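Local coordinates for protein redox-sensing transcriptional repressor rex (Thermoanaerobacter ethanolicus, PDB 3WGH) that binds NADH and DNA as a homodimeric transcriptional repressor, probably adjusting transcription to the cellular NADH/NAD(+) redox state, at the 1,4-dihydronicotinamide adenine dinucleotide site. Numbering follows the deposited sequence. Chains: chain A/B, Redox-sensing transcriptional repressor rex.

The 1,4-dihydronicotinamide adenine dinucleotide site. Residues chain A 90-95, 116-119, 122, 135, 153-155, 162, 177-178, 193-195; chain B 98, 102. With NAI (1,4-dihydronicotinamide adenine dinucleotide), chain C.
The Rossmann glycine loop GAGNLG, running from strand 85-90 into helix 94-101 of chain A, cradles the diphosphate of NADH (NAI) in this redox sensor, a worked example of dinucleotide recognition completed by a dimer partner. At the amino end of that helix, A:Leu95 N donates to NAI O2N of the nicotinamide-side phosphate at 2.9 Å. A:Asn94 N donates more loosely to NAI O2A of the adenine-side phosphate, so the helix end would favour the negative charge. Water 1 links NAI O2N to A:Cys153 O.

A:Asp117, ending strand 110-117, grips the adenosine ribose tip to tip. Its CG lies anti to the backbone N (chi1 -155°), and the syn lone pairs receive the two hydroxyls, NAI O3B on A:Asp117 OD1 at 2.6 Å and NAI O2B on A:Asp117 OD2 at 2.5 Å. The anti lone pairs take A:Ala92 N and A:Asn119 N, which fix the carboxylate's rotation. An alanine here would lose both ribose bonds and leave these backbone donors without their acceptor, and would probably loosen the adenosine end.

The adenine is sandwiched between A:Ile118 and A:Ile154, whose CG2 methyls lie over opposite faces; in both, CG1 takes the crowded position between N and the carbonyl carbon. A:Ile90 CG2 comes obliquely to NAI C2A from the same side as A:Ile154.

At the far end, the carboxamide is read by backbone. NAI N7N reaches A:Phe177 O at 2.7 Å, in plane on a lone pair, and A:Val193 O from above the carbonyl plane; A:Leu195 N donates to NAI O7N at 2.9 Å. Across the dimer, the B:Tyr102 ring stacks on the dihydronicotinamide of NAI, tilted 20° with centroids 4.1 Å apart, while A:Leu195 CD1 lies 3.6 Å from NAI C4N, the redox carbon. B:Ala98 O holds NAI O1N through water 2. Because both subunits contact the cofactor, its binding is likely to be coupled to dimer arrangement and thus to DNA binding.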
ATOM      1  N   ILE A  90      -5.176  -8.242 -14.763  1.00 41.97           N
ATOM      2  CA  ILE A  90      -5.021  -9.686 -14.933  1.00 44.70           C
ATOM      3  C   ILE A  90      -5.256 -10.439 -13.624  1.00 46.40           C
ATOM      4  O   ILE A  90      -4.468 -10.312 -12.682  1.00 47.16           O
ATOM      5  CB  ILE A  90      -3.617 -10.052 -15.420  1.00 45.21           C
ATOM      6  CG1 ILE A  90      -3.123  -9.059 -16.504  1.00 45.50           C
ATOM      7  CG2 ILE A  90      -3.628 -11.500 -15.915  1.00 45.28           C
ATOM      8  CD1 ILE A  90      -3.652  -9.359 -17.910  1.00 44.55           C
ATOM      9  N   GLY A  91      -6.309 -11.243 -13.575  1.00 46.93           N
ATOM     10  CA  GLY A  91      -6.703 -11.909 -12.371  1.00 47.45           C
ATOM     11  C   GLY A  91      -8.013 -11.294 -11.946  1.00 48.28           C
ATOM     12  O   GLY A  91      -8.057 -10.173 -11.405  1.00 47.03           O
ATOM     13  N   ALA A  92      -9.090 -12.027 -12.157  1.00 48.15           N
ATOM     14  CA  ALA A  92     -10.404 -11.516 -11.807  1.00 50.13           C
ATOM     15  C   ALA A  92     -10.942 -12.157 -10.503  1.00 51.38           C
ATOM     16  O   ALA A  92     -12.141 -12.462 -10.373  1.00 52.02           O
ATOM     17  CB  ALA A  92     -11.371 -11.717 -12.970  1.00 51.26           C
ATOM     18  N   GLY A  93     -10.039 -12.352  -9.535  1.00 51.21           N
ATOM     19  CA  GLY A  93     -10.401 -12.949  -8.262  1.00 50.51           C
ATOM     20  C   GLY A  93     -10.803 -11.831  -7.325  1.00 48.26           C
ATOM     21  O   GLY A  93     -11.247 -10.768  -7.772  1.00 49.74           O
ATOM     22  N   ASN A  94     -10.669 -12.068  -6.024  1.00 46.67           N
ATOM     23  CA  ASN A  94     -10.988 -11.056  -5.025  1.00 44.60           C
ATOM     24  C   ASN A  94     -10.259  -9.734  -5.148  1.00 40.54           C
ATOM     25  O   ASN A  94     -10.884  -8.687  -5.163  1.00 40.69           O
ATOM     26  CB  ASN A  94     -10.892 -11.649  -3.619  1.00 43.21           C
ATOM     27  CG  ASN A  94     -11.902 -12.787  -3.417  1.00 48.31           C
ATOM     28  OD1 ASN A  94     -13.089 -12.604  -3.639  1.00 46.57           O
ATOM     29  ND2 ASN A  94     -11.427 -13.944  -2.987  1.00 44.19           N
ATOM     30  N   LEU A  95      -8.941  -9.785  -5.229  1.00 41.10           N
ATOM     31  CA  LEU A  95      -8.128  -8.569  -5.328  1.00 39.82           C
ATOM     32  C   LEU A  95      -8.382  -7.824  -6.640  1.00 38.86           C
ATOM     33  O   LEU A  95      -8.555  -6.619  -6.618  1.00 38.24           O
ATOM     34  CB  LEU A  95      -6.625  -8.879  -5.230  1.00 39.21           C
ATOM     35  CG  LEU A  95      -5.657  -7.679  -5.287  1.00 39.04           C
ATOM     36  CD1 LEU A  95      -6.072  -6.597  -4.270  1.00 41.97           C
ATOM     37  CD2 LEU A  95      -4.255  -8.168  -4.973  1.00 41.96           C
ATOM     38  N   PHE A 116      -8.957  -9.830 -17.284  1.00 50.54           N
ATOM     39  CA  PHE A 116      -8.613 -11.148 -17.839  1.00 52.27           C
ATOM     40  C   PHE A 116      -8.454 -12.219 -16.767  1.00 53.84           C
ATOM     41  O   PHE A 116      -8.020 -11.929 -15.639  1.00 53.22           O
ATOM     42  CB  PHE A 116      -7.334 -11.050 -18.691  1.00 51.16           C
ATOM     43  CG  PHE A 116      -7.439 -10.063 -19.818  1.00 51.79           C
ATOM     44  CD1 PHE A 116      -7.706 -10.494 -21.120  1.00 52.36           C
ATOM     45  CD2 PHE A 116      -7.349  -8.699 -19.574  1.00 48.81           C
ATOM     46  CE1 PHE A 116      -7.820  -9.578 -22.132  1.00 52.34           C
ATOM     47  CE2 PHE A 116      -7.470  -7.768 -20.602  1.00 47.78           C
ATOM     48  CZ  PHE A 116      -7.715  -8.212 -21.876  1.00 51.29           C
ATOM     49  N   ASP A 117      -8.824 -13.455 -17.109  1.00 56.60           N
ATOM     50  CA  ASP A 117      -8.763 -14.582 -16.192  1.00 58.45           C
ATOM     51  C   ASP A 117      -8.536 -15.899 -16.984  1.00 62.61           C
ATOM     52  O   ASP A 117      -8.641 -15.908 -18.229  1.00 63.44           O
ATOM     53  CB  ASP A 117     -10.044 -14.619 -15.334  1.00 59.06           C
ATOM     54  CG  ASP A 117      -9.843 -15.328 -13.992  1.00 59.21           C
ATOM     55  OD1 ASP A 117      -9.826 -14.646 -12.937  1.00 57.69           O
ATOM     56  OD2 ASP A 117      -9.712 -16.576 -13.975  1.00 61.01           O
ATOM     57  N   ILE A 118      -8.151 -16.972 -16.292  1.00 64.53           N
ATOM     58  CA  ILE A 118      -8.151 -18.317 -16.899  1.00 68.86           C
ATOM     59  C   ILE A 118      -9.441 -19.104 -16.614  1.00 71.33           C
ATOM     60  O   ILE A 118      -9.666 -20.178 -17.199  1.00 74.42           O
ATOM     61  CB  ILE A 118      -6.971 -19.194 -16.432  1.00 69.13           C
ATOM     62  CG1 ILE A 118      -6.921 -19.324 -14.905  1.00 68.34           C
ATOM     63  CG2 ILE A 118      -5.689 -18.710 -16.986  1.00 69.75           C
ATOM     64  CD1 ILE A 118      -5.918 -20.365 -14.424  1.00 70.74           C
ATOM     65  N   ASN A 119     -10.265 -18.608 -15.701  1.00 70.79           N
ATOM     66  CA  ASN A 119     -11.392 -19.390 -15.209  1.00 73.82           C
ATOM     67  C   ASN A 119     -12.582 -19.326 -16.176  1.00 76.01           C
ATOM     68  O   ASN A 119     -13.299 -18.311 -16.219  1.00 74.58           O
ATOM     69  CB  ASN A 119     -11.786 -18.935 -13.804  1.00 71.19           C
ATOM     70  CG  ASN A 119     -12.815 -19.837 -13.169  1.00 75.01           C
ATOM     71  OD1 ASN A 119     -13.310 -20.795 -13.788  1.00 78.09           O
ATOM     72  ND2 ASN A 119     -13.137 -19.552 -11.918  1.00 71.15           N
ATOM     73  N   LEU A 122     -15.855 -17.436 -15.512  1.00 78.32           N
ATOM     74  CA  LEU A 122     -15.933 -15.981 -15.323  1.00 76.34           C
ATOM     75  C   LEU A 122     -16.094 -15.209 -16.629  1.00 76.22           C
ATOM     76  O   LEU A 122     -16.467 -14.034 -16.600  1.00 74.56           O
ATOM     77  CB  LEU A 122     -14.714 -15.443 -14.553  1.00 73.84           C
ATOM     78  CG  LEU A 122     -14.516 -15.976 -13.134  1.00 72.69           C
ATOM     79  CD1 LEU A 122     -13.187 -15.523 -12.547  1.00 68.49           C
ATOM     80  CD2 LEU A 122     -15.701 -15.620 -12.231  1.00 74.10           C
ATOM     81  N   VAL A 135      -7.685 -14.824 -20.856  1.00 62.47           N
ATOM     82  CA  VAL A 135      -6.361 -14.230 -20.826  1.00 59.44           C
ATOM     83  C   VAL A 135      -5.550 -14.681 -22.027  1.00 61.52           C
ATOM     84  O   VAL A 135      -4.507 -14.094 -22.348  1.00 59.86           O
ATOM     85  CB  VAL A 135      -5.638 -14.561 -19.518  1.00 58.27           C
ATOM     86  CG1 VAL A 135      -5.285 -16.058 -19.431  1.00 57.84           C
ATOM     87  CG2 VAL A 135      -4.397 -13.685 -19.349  1.00 54.31           C
ATOM     88  N   CYS A 153      -2.882  -9.472 -10.596  1.00 43.32           N
ATOM     89  CA  CYS A 153      -3.637  -9.931  -9.399  1.00 44.87           C
ATOM     90  C   CYS A 153      -3.877 -11.419  -9.461  1.00 46.71           C
ATOM     91  O   CYS A 153      -4.955 -11.906  -9.142  1.00 49.37           O
ATOM     92  CB  CYS A 153      -4.996  -9.221  -9.248  1.00 42.87           C
ATOM     93  SG  CYS A 153      -4.893  -7.383  -9.161  1.00 45.08           S
ATOM     94  N   ILE A 154      -2.866 -12.162  -9.850  1.00 48.72           N
ATOM     95  CA  ILE A 154      -3.014 -13.606  -9.950  1.00 51.08           C
ATOM     96  C   ILE A 154      -2.185 -14.315  -8.878  1.00 53.33           C
ATOM     97  O   ILE A 154      -1.332 -13.690  -8.278  1.00 53.24           O
ATOM     98  CB  ILE A 154      -2.583 -14.100 -11.358  1.00 51.29           C
ATOM     99  CG1 ILE A 154      -1.212 -13.529 -11.762  1.00 50.80           C
ATOM    100  CG2 ILE A 154      -3.617 -13.675 -12.394  1.00 50.92           C
ATOM    101  CD1 ILE A 154      -0.499 -14.327 -12.825  1.00 50.87           C
ATOM    102  N   PRO A 155      -2.377 -15.648  -8.690  1.00 56.78           N
ATOM    103  CA  PRO A 155      -1.488 -16.471  -7.870  1.00 58.30           C
ATOM    104  C   PRO A 155      -0.059 -16.422  -8.385  1.00 60.06           C
ATOM    105  O   PRO A 155       0.175 -16.089  -9.552  1.00 59.04           O
ATOM    106  CB  PRO A 155      -2.014 -17.912  -8.109  1.00 60.39           C
ATOM    107  CG  PRO A 155      -3.415 -17.751  -8.560  1.00 60.34           C
ATOM    108  CD  PRO A 155      -3.405 -16.468  -9.363  1.00 58.34           C
ATOM    109  N   THR A 162       3.182 -14.998 -17.426  1.00 57.31           N
ATOM    110  CA  THR A 162       2.122 -14.054 -17.714  1.00 55.32           C
ATOM    111  C   THR A 162       2.707 -12.682 -17.929  1.00 53.67           C
ATOM    112  O   THR A 162       2.291 -11.998 -18.864  1.00 53.92           O
ATOM    113  CB  THR A 162       1.041 -13.993 -16.647  1.00 54.41           C
ATOM    114  OG1 THR A 162       0.259 -15.171 -16.745  1.00 59.13           O
ATOM    115  CG2 THR A 162       0.101 -12.793 -16.909  1.00 54.68           C
ATOM    116  N   PHE A 177       0.980  -7.032  -7.641  1.00 38.80           N
ATOM    117  CA  PHE A 177       0.557  -7.361  -6.273  1.00 39.21           C
ATOM    118  C   PHE A 177       1.167  -8.645  -5.796  1.00 42.49           C
ATOM    119  O   PHE A 177       1.039  -8.982  -4.611  1.00 44.46           O
ATOM    120  CB  PHE A 177      -0.977  -7.414  -6.138  1.00 37.73           C
ATOM    121  CG  PHE A 177      -1.633  -6.033  -6.201  1.00 31.68           C
ATOM    122  CD1 PHE A 177      -1.950  -5.350  -5.025  1.00 32.98           C
ATOM    123  CD2 PHE A 177      -1.817  -5.392  -7.412  1.00 35.64           C
ATOM    124  CE1 PHE A 177      -2.477  -4.077  -5.031  1.00 30.99           C
ATOM    125  CE2 PHE A 177      -2.369  -4.058  -7.450  1.00 30.80           C
ATOM    126  CZ  PHE A 177      -2.687  -3.421  -6.253  1.00 32.66           C
ATOM    127  N   LEU A 178       1.772  -9.400  -6.697  1.00 45.20           N
ATOM    128  CA  LEU A 178       2.340 -10.713  -6.301  1.00 50.40           C
ATOM    129  C   LEU A 178       3.614 -10.549  -5.499  1.00 51.14           C
ATOM    130  O   LEU A 178       4.477  -9.786  -5.887  1.00 50.11           O
ATOM    131  CB  LEU A 178       2.692 -11.575  -7.507  1.00 50.66           C
ATOM    132  CG  LEU A 178       1.802 -11.718  -8.739  1.00 56.76           C
ATOM    133  CD1 LEU A 178       2.299 -12.904  -9.634  1.00 54.43           C
ATOM    134  CD2 LEU A 178       0.356 -11.907  -8.379  1.00 55.35           C
ATOM    135  N   VAL A 193       3.584  -3.880  -5.018  1.00 36.10           N
ATOM    136  CA  VAL A 193       2.833  -3.475  -3.841  1.00 33.85           C
ATOM    137  C   VAL A 193       3.164  -4.424  -2.663  1.00 34.40           C
ATOM    138  O   VAL A 193       3.182  -5.631  -2.834  1.00 35.79           O
ATOM    139  CB  VAL A 193       1.306  -3.536  -4.124  1.00 33.45           C
ATOM    140  CG1 VAL A 193       0.487  -3.167  -2.856  1.00 33.52           C
ATOM    141  CG2 VAL A 193       0.954  -2.663  -5.337  1.00 33.09           C
ATOM    142  N   HIS A 194       3.428  -3.881  -1.484  1.00 34.36           N
ATOM    143  CA  HIS A 194       3.572  -4.746  -0.282  1.00 35.08           C
ATOM    144  C   HIS A 194       2.694  -4.182   0.820  1.00 33.46           C
ATOM    145  O   HIS A 194       3.088  -3.229   1.515  1.00 32.48           O
ATOM    146  CB  HIS A 194       5.041  -4.780   0.196  1.00 37.76           C
ATOM    147  CG  HIS A 194       5.976  -5.331  -0.828  1.00 39.20           C
ATOM    148  ND1 HIS A 194       6.701  -4.527  -1.684  1.00 40.15           N
ATOM    149  CD2 HIS A 194       6.268  -6.613  -1.170  1.00 41.09           C
ATOM    150  CE1 HIS A 194       7.402  -5.287  -2.509  1.00 33.62           C
ATOM    151  NE2 HIS A 194       7.155  -6.553  -2.215  1.00 43.78           N
ATOM    152  N   LEU A 195       1.502  -4.741   0.981  1.00 32.83           N
ATOM    153  CA  LEU A 195       0.623  -4.248   2.066  1.00 34.43           C
ATOM    154  C   LEU A 195       1.271  -4.436   3.453  1.00 34.04           C
ATOM    155  O   LEU A 195       0.966  -3.723   4.375  1.00 30.64           O
ATOM    156  CB  LEU A 195      -0.759  -4.918   2.040  1.00 34.35           C
ATOM    157  CG  LEU A 195      -1.620  -4.384   0.878  1.00 37.15           C
ATOM    158  CD1 LEU A 195      -2.904  -5.237   0.795  1.00 36.67           C
ATOM    159  CD2 LEU A 195      -1.923  -2.899   1.027  1.00 37.70           C
TER
ATOM    160  N   ALA B  98      -9.661 -11.013  -0.086  1.00 40.32           N
ATOM    161  CA  ALA B  98      -8.267 -10.964  -0.486  1.00 41.04           C
ATOM    162  C   ALA B  98      -7.327 -10.899   0.729  1.00 40.35           C
ATOM    163  O   ALA B  98      -6.400 -11.706   0.847  1.00 41.26           O
ATOM    164  CB  ALA B  98      -7.999  -9.784  -1.493  1.00 40.92           C
ATOM    165  N   TYR B 102      -4.583 -13.835   2.481  1.00 50.52           N
ATOM    166  CA  TYR B 102      -3.159 -13.613   2.498  1.00 52.16           C
ATOM    167  C   TYR B 102      -2.501 -14.245   3.752  1.00 52.92           C
ATOM    168  O   TYR B 102      -2.221 -13.546   4.731  1.00 53.07           O
ATOM    169  CB  TYR B 102      -2.847 -12.116   2.411  1.00 50.34           C
ATOM    170  CG  TYR B 102      -1.499 -11.849   1.781  1.00 54.75           C
ATOM    171  CD1 TYR B 102      -1.200 -12.292   0.483  1.00 56.03           C
ATOM    172  CD2 TYR B 102      -0.500 -11.196   2.500  1.00 59.07           C
ATOM    173  CE1 TYR B 102       0.070 -12.072  -0.090  1.00 59.49           C
ATOM    174  CE2 TYR B 102       0.773 -10.977   1.950  1.00 60.28           C
ATOM    175  CZ  TYR B 102       1.044 -11.408   0.663  1.00 62.36           C
ATOM    176  OH  TYR B 102       2.265 -11.131   0.136  1.00 63.03           O
TER
HETATM  177  PA  NAI C 301      -7.748 -15.335  -5.994  1.00 45.94           P
HETATM  178  O1A NAI C 301      -7.245 -16.765  -5.957  1.00 47.96           O
HETATM  179  O2A NAI C 301      -9.035 -14.834  -5.389  1.00 43.87           O
HETATM  180  O5B NAI C 301      -7.800 -14.853  -7.564  1.00 42.17           O
HETATM  181  C5B NAI C 301      -6.846 -15.208  -8.548  1.00 43.75           C
HETATM  182  C4B NAI C 301      -7.541 -15.252  -9.913  1.00 43.86           C
HETATM  183  O4B NAI C 301      -6.575 -15.371 -10.939  1.00 44.60           O
HETATM  184  C3B NAI C 301      -8.481 -16.435 -10.120  1.00 44.33           C
HETATM  185  O3B NAI C 301      -9.695 -15.853 -10.617  1.00 42.52           O
HETATM  186  C2B NAI C 301      -7.789 -17.322 -11.169  1.00 45.80           C
HETATM  187  O2B NAI C 301      -8.701 -17.947 -12.082  1.00 46.27           O
HETATM  188  C1B NAI C 301      -6.995 -16.290 -11.936  1.00 41.73           C
HETATM  189  N9A NAI C 301      -5.735 -16.715 -12.552  1.00 42.29           N
HETATM  190  C8A NAI C 301      -4.844 -17.636 -12.159  1.00 42.08           C
HETATM  191  N7A NAI C 301      -3.804 -17.596 -13.026  1.00 42.08           N
HETATM  192  C5A NAI C 301      -4.055 -16.653 -13.975  1.00 41.05           C
HETATM  193  C6A NAI C 301      -3.380 -16.123 -15.087  1.00 42.48           C
HETATM  194  N6A NAI C 301      -2.177 -16.579 -15.503  1.00 43.04           N
HETATM  195  N1A NAI C 301      -3.950 -15.143 -15.821  1.00 41.49           N
HETATM  196  C2A NAI C 301      -5.144 -14.645 -15.479  1.00 40.72           C
HETATM  197  N3A NAI C 301      -5.808 -15.121 -14.420  1.00 39.57           N
HETATM  198  C4A NAI C 301      -5.286 -16.118 -13.661  1.00 42.19           C
HETATM  199  O3  NAI C 301      -6.592 -14.543  -5.195  1.00 45.06           O
HETATM  200  PN  NAI C 301      -6.675 -13.039  -4.592  1.00 39.77           P
HETATM  201  O1N NAI C 301      -7.110 -13.068  -3.152  1.00 37.84           O
HETATM  202  O2N NAI C 301      -7.359 -12.155  -5.601  1.00 43.23           O
HETATM  203  O5D NAI C 301      -5.133 -12.607  -4.614  1.00 40.25           O
HETATM  204  C5D NAI C 301      -4.536 -12.214  -5.854  1.00 40.51           C
HETATM  205  C4D NAI C 301      -3.012 -12.099  -5.720  1.00 43.27           C
HETATM  206  O4D NAI C 301      -2.615 -10.927  -4.975  1.00 41.17           O
HETATM  207  C3D NAI C 301      -2.437 -13.295  -4.977  1.00 41.77           C
HETATM  208  O3D NAI C 301      -1.154 -13.529  -5.560  1.00 42.18           O
HETATM  209  C2D NAI C 301      -2.289 -12.781  -3.560  1.00 42.84           C
HETATM  210  O2D NAI C 301      -1.270 -13.498  -2.858  1.00 42.35           O
HETATM  211  C1D NAI C 301      -1.889 -11.341  -3.811  1.00 41.07           C
HETATM  212  N1N NAI C 301      -2.099 -10.418  -2.660  1.00 40.73           N
HETATM  213  C2N NAI C 301      -1.069  -9.522  -2.438  1.00 35.68           C
HETATM  214  C3N NAI C 301      -1.082  -8.610  -1.465  1.00 37.76           C
HETATM  215  C7N NAI C 301       0.035  -7.642  -1.333  1.00 35.07           C
HETATM  216  O7N NAI C 301       0.201  -7.059  -0.284  1.00 36.12           O
HETATM  217  N7N NAI C 301       0.841  -7.406  -2.383  1.00 27.25           N
HETATM  218  C4N NAI C 301      -2.277  -8.554  -0.532  1.00 36.48           C
HETATM  219  C5N NAI C 301      -3.340  -9.596  -0.857  1.00 38.08           C
HETATM  220  C6N NAI C 301      -3.239 -10.439  -1.870  1.00 36.37           C
HETATM  221  O   HOH W   1      -7.572 -11.535  -8.196  1.00 31.64           O
HETATM  222  O   HOH W   2      -5.242 -13.262  -1.190  1.00 39.29           O
HETATM  223  O   HOH W   3      -8.737 -14.625  -2.129  1.00 41.99           O